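Local structure of NDP-N-acetyl-D-galactosaminuronic acid dehydrogenase (Methanosarcina mazei Go1, 3G79) at residues 359-364 against 394-399. The protein probably oxidises UDP-N-acetyl-D-mannosamine to the corresponding uronic acid, using two molecules of NAD(+). Sequence-based numbering, arbitrary orientation.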
ATOM      1  N   LEU A 359      15.078  -6.432 -25.270  1.00 29.01           N
ATOM      2  CA  LEU A 359      15.383  -5.022 -25.121  1.00 29.26           C
ATOM      3  C   LEU A 359      15.398  -4.690 -23.658  1.00 30.35           C
ATOM      4  O   LEU A 359      14.361  -4.459 -23.056  1.00 30.99           O
ATOM      5  CB  LEU A 359      14.320  -4.197 -25.819  1.00 28.72           C
ATOM      6  CG  LEU A 359      14.555  -3.875 -27.295  1.00 14.70           C
ATOM      7  CD1 LEU A 359      14.961  -5.087 -28.102  1.00 27.98           C
ATOM      8  CD2 LEU A 359      13.278  -3.231 -27.823  1.00 28.30           C
ATOM      9  N   GLY A 360      16.568  -4.707 -23.048  1.00 31.46           N
ATOM     10  CA  GLY A 360      16.614  -4.359 -21.634  1.00 32.25           C
ATOM     11  C   GLY A 360      17.063  -5.481 -20.731  1.00 33.69           C
ATOM     12  O   GLY A 360      16.370  -6.513 -20.596  1.00 34.51           O
ATOM     13  N   TRP A 361      18.232  -5.270 -20.120  1.00 33.48           N
ATOM     14  CA  TRP A 361      18.809  -6.202 -19.172  1.00 33.11           C
ATOM     15  C   TRP A 361      18.858  -5.618 -17.754  1.00 35.24           C
ATOM     16  O   TRP A 361      18.564  -6.328 -16.798  1.00 35.63           O
ATOM     17  CB  TRP A 361      20.199  -6.612 -19.637  1.00 31.19           C
ATOM     18  CG  TRP A 361      20.839  -7.638 -18.774  1.00 27.99           C
ATOM     19  CD1 TRP A 361      21.808  -7.427 -17.871  1.00 29.41           C
ATOM     20  CD2 TRP A 361      20.559  -9.046 -18.748  1.00 29.23           C
ATOM     21  NE1 TRP A 361      22.180  -8.609 -17.289  1.00 28.57           N
ATOM     22  CE2 TRP A 361      21.427  -9.621 -17.814  1.00 28.00           C
ATOM     23  CE3 TRP A 361      19.684  -9.873 -19.451  1.00 27.60           C
ATOM     24  CZ2 TRP A 361      21.426 -10.980 -17.531  1.00 28.78           C
ATOM     25  CZ3 TRP A 361      19.692 -11.213 -19.182  1.00 29.37           C
ATOM     26  CH2 TRP A 361      20.559 -11.762 -18.236  1.00 27.79           C
ATOM     27  N   ALA A 362      19.235  -4.343 -17.588  1.00 37.08           N
ATOM     28  CA  ALA A 362      19.003  -3.680 -16.297  1.00 39.60           C
ATOM     29  C   ALA A 362      17.499  -3.619 -16.031  1.00 41.61           C
ATOM     30  O   ALA A 362      16.721  -3.890 -16.927  1.00 42.95           O
ATOM     31  CB  ALA A 362      19.582  -2.322 -16.286  1.00 39.76           C
ATOM     32  N   PHE A 363      17.066  -3.280 -14.826  1.00 43.00           N
ATOM     33  CA  PHE A 363      15.603  -3.270 -14.578  1.00 44.83           C
ATOM     34  C   PHE A 363      15.017  -1.902 -14.215  1.00 46.26           C
ATOM     35  O   PHE A 363      13.795  -1.773 -14.162  1.00 47.02           O
ATOM     36  CB  PHE A 363      15.177  -4.352 -13.567  1.00 44.55           C
ATOM     37  CG  PHE A 363      15.949  -4.303 -12.289  1.00 41.57           C
ATOM     38  CD1 PHE A 363      15.445  -3.600 -11.191  1.00 44.17           C
ATOM     39  CD2 PHE A 363      17.192  -4.929 -12.191  1.00 43.87           C
ATOM     40  CE1 PHE A 363      16.171  -3.534  -9.994  1.00 41.68           C
ATOM     41  CE2 PHE A 363      17.952  -4.863 -11.021  1.00 41.28           C
ATOM     42  CZ  PHE A 363      17.451  -4.174  -9.911  1.00 44.33           C
ATOM     43  N   ILE A 364      15.880  -0.897 -14.002  1.00 46.99           N
ATOM     44  CA  ILE A 364      15.449   0.516 -13.832  1.00 47.12           C
ATOM     45  C   ILE A 364      15.693   1.365 -15.073  1.00 47.17           C
ATOM     46  O   ILE A 364      16.753   1.289 -15.671  1.00 47.30           O
ATOM     47  CB  ILE A 364      16.111   1.275 -12.612  1.00 46.55           C
ATOM     48  CG1 ILE A 364      16.407   0.352 -11.427  1.00 40.08           C
ATOM     49  CG2 ILE A 364      15.220   2.451 -12.182  1.00 40.07           C
ATOM     50  CD1 ILE A 364      17.798  -0.166 -11.459  1.00 45.58           C
ATOM     51  N   PRO A 394      21.706  -0.353 -23.266  1.00 42.80           N
ATOM     52  CA  PRO A 394      22.614   0.749 -23.579  1.00 42.85           C
ATOM     53  C   PRO A 394      23.646   0.948 -22.500  1.00 43.40           C
ATOM     54  O   PRO A 394      24.667   1.572 -22.753  1.00 43.69           O
ATOM     55  CB  PRO A 394      21.686   1.979 -23.644  1.00 42.46           C
ATOM     56  CG  PRO A 394      20.307   1.455 -23.557  1.00 38.11           C
ATOM     57  CD  PRO A 394      20.392   0.147 -22.837  1.00 42.31           C
ATOM     58  N   TYR A 395      23.400   0.378 -21.327  1.00 44.72           N
ATOM     59  CA  TYR A 395      24.158   0.715 -20.114  1.00 46.20           C
ATOM     60  C   TYR A 395      24.937  -0.424 -19.506  1.00 47.37           C
ATOM     61  O   TYR A 395      26.026  -0.224 -18.984  1.00 48.19           O
ATOM     62  CB  TYR A 395      23.217   1.267 -19.044  1.00 45.75           C
ATOM     63  CG  TYR A 395      22.379   2.379 -19.560  1.00 51.62           C
ATOM     64  CD1 TYR A 395      22.900   3.669 -19.657  1.00 45.89           C
ATOM     65  CD2 TYR A 395      21.071   2.144 -19.991  1.00 45.84           C
ATOM     66  CE1 TYR A 395      22.133   4.710 -20.160  1.00 52.11           C
ATOM     67  CE2 TYR A 395      20.288   3.177 -20.504  1.00 51.91           C
ATOM     68  CZ  TYR A 395      20.827   4.452 -20.581  1.00 46.16           C
ATOM     69  OH  TYR A 395      20.069   5.487 -21.070  1.00 52.63           O
ATOM     70  N   VAL A 396      24.369  -1.612 -19.536  1.00 48.10           N
ATOM     71  CA  VAL A 396      24.975  -2.709 -18.812  1.00 49.50           C
ATOM     72  C   VAL A 396      26.118  -3.303 -19.620  1.00 51.22           C
ATOM     73  O   VAL A 396      25.919  -3.889 -20.684  1.00 51.74           O
ATOM     74  CB  VAL A 396      23.931  -3.770 -18.375  1.00 49.10           C
ATOM     75  CG1 VAL A 396      24.571  -4.855 -17.509  1.00 35.47           C
ATOM     76  CG2 VAL A 396      22.830  -3.099 -17.600  1.00 34.78           C
ATOM     77  N   VAL A 397      27.323  -3.119 -19.120  1.00 52.52           N
ATOM     78  CA  VAL A 397      28.457  -3.762 -19.737  1.00 54.58           C
ATOM     79  C   VAL A 397      29.004  -4.814 -18.765  1.00 56.34           C
ATOM     80  O   VAL A 397      29.049  -4.589 -17.545  1.00 56.68           O
ATOM     81  CB  VAL A 397      29.520  -2.714 -20.217  1.00 54.58           C
ATOM     82  CG1 VAL A 397      30.298  -2.122 -19.040  1.00 69.57           C
ATOM     83  CG2 VAL A 397      30.446  -3.304 -21.297  1.00 69.92           C
ATOM     84  N   ASN A 398      29.370  -5.976 -19.303  1.00 57.38           N
ATOM     85  CA  ASN A 398      30.104  -6.997 -18.548  1.00 58.38           C
ATOM     86  C   ASN A 398      29.260  -7.701 -17.508  1.00 58.47           C
ATOM     87  O   ASN A 398      29.505  -7.576 -16.304  1.00 58.53           O
ATOM     88  CB  ASN A 398      31.371  -6.416 -17.890  1.00 59.07           C
ATOM     89  CG  ASN A 398      32.523  -6.276 -18.864  1.00 71.28           C
ATOM     90  OD1 ASN A 398      33.226  -5.263 -18.866  1.00 59.68           O
ATOM     91  ND2 ASN A 398      32.723  -7.294 -19.701  1.00 59.58           N
ATOM     92  N   TYR A 399      28.255  -8.428 -17.973  1.00 58.34           N
ATOM     93  CA  TYR A 399      27.518  -9.298 -17.078  1.00 58.36           C
ATOM     94  C   TYR A 399      28.262 -10.617 -17.072  1.00 59.02           C
ATOM     95  O   TYR A 399      28.803 -11.031 -18.114  1.00 59.39           O
ATOM     96  CB  TYR A 399      26.066  -9.488 -17.523  1.00 57.62           C
ATOM     97  CG  TYR A 399      25.132  -9.968 -16.435  1.00 47.66           C
ATOM     98  CD1 TYR A 399      24.610  -9.079 -15.494  1.00 57.34           C
ATOM     99  CD2 TYR A 399      24.758 -11.305 -16.348  1.00 57.40           C
ATOM    100  CE1 TYR A 399      23.731  -9.508 -14.509  1.00 47.76           C
ATOM    101  CE2 TYR A 399      23.887 -11.750 -15.343  1.00 48.04           C
ATOM    102  CZ  TYR A 399      23.382 -10.840 -14.442  1.00 57.25           C
ATOM    103  OH  TYR A 399      22.521 -11.265 -13.464  1.00 48.76           O
TER
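Trp361 and Tyr399 both hold CG anti to the backbone N (chi1 -176° and -160°), which directs the two rings toward each other; the indole edge meets the phenol face. The pair is T-shaped, with the ring planes at 83° and the centroid of the five-membered indole ring 4.4 Å from that of Tyr399. Trp361 NE1 stands over the phenol face near its rim, 3.1 Å from Tyr399 CD1, while Trp361 CZ2 lies farther across the ring, 3.4 Å from Tyr399 CE2. Val396 contacts two residues of the other loop through its two methyls: CG1 touches Trp361 CD1 at 3.8 Å, close to the indole plane, and CG2 packs on Ala362 CB at 3.6 Å. The Tyr399 hydroxyl is hydrogen-bonded to Glu376, so the ring is held at its far end too. A leucine in place of Tyr399 would probably deprive the indole edge of its aromatic face and leave Glu376 without this hydroxyl partner. The Asp393 carboxylate ties the loops together, OD1 accepting the backbone N-H groups of Trp361 and Ala362 and OD2 those of Tyr395 and Val396. Within the UDP-binding domain, both loops leave the C-terminal ends of adjacent strands 355-359 and 388-392 of a parallel, Rossmann-like sheet, with helix 375-385 packed against Trp361.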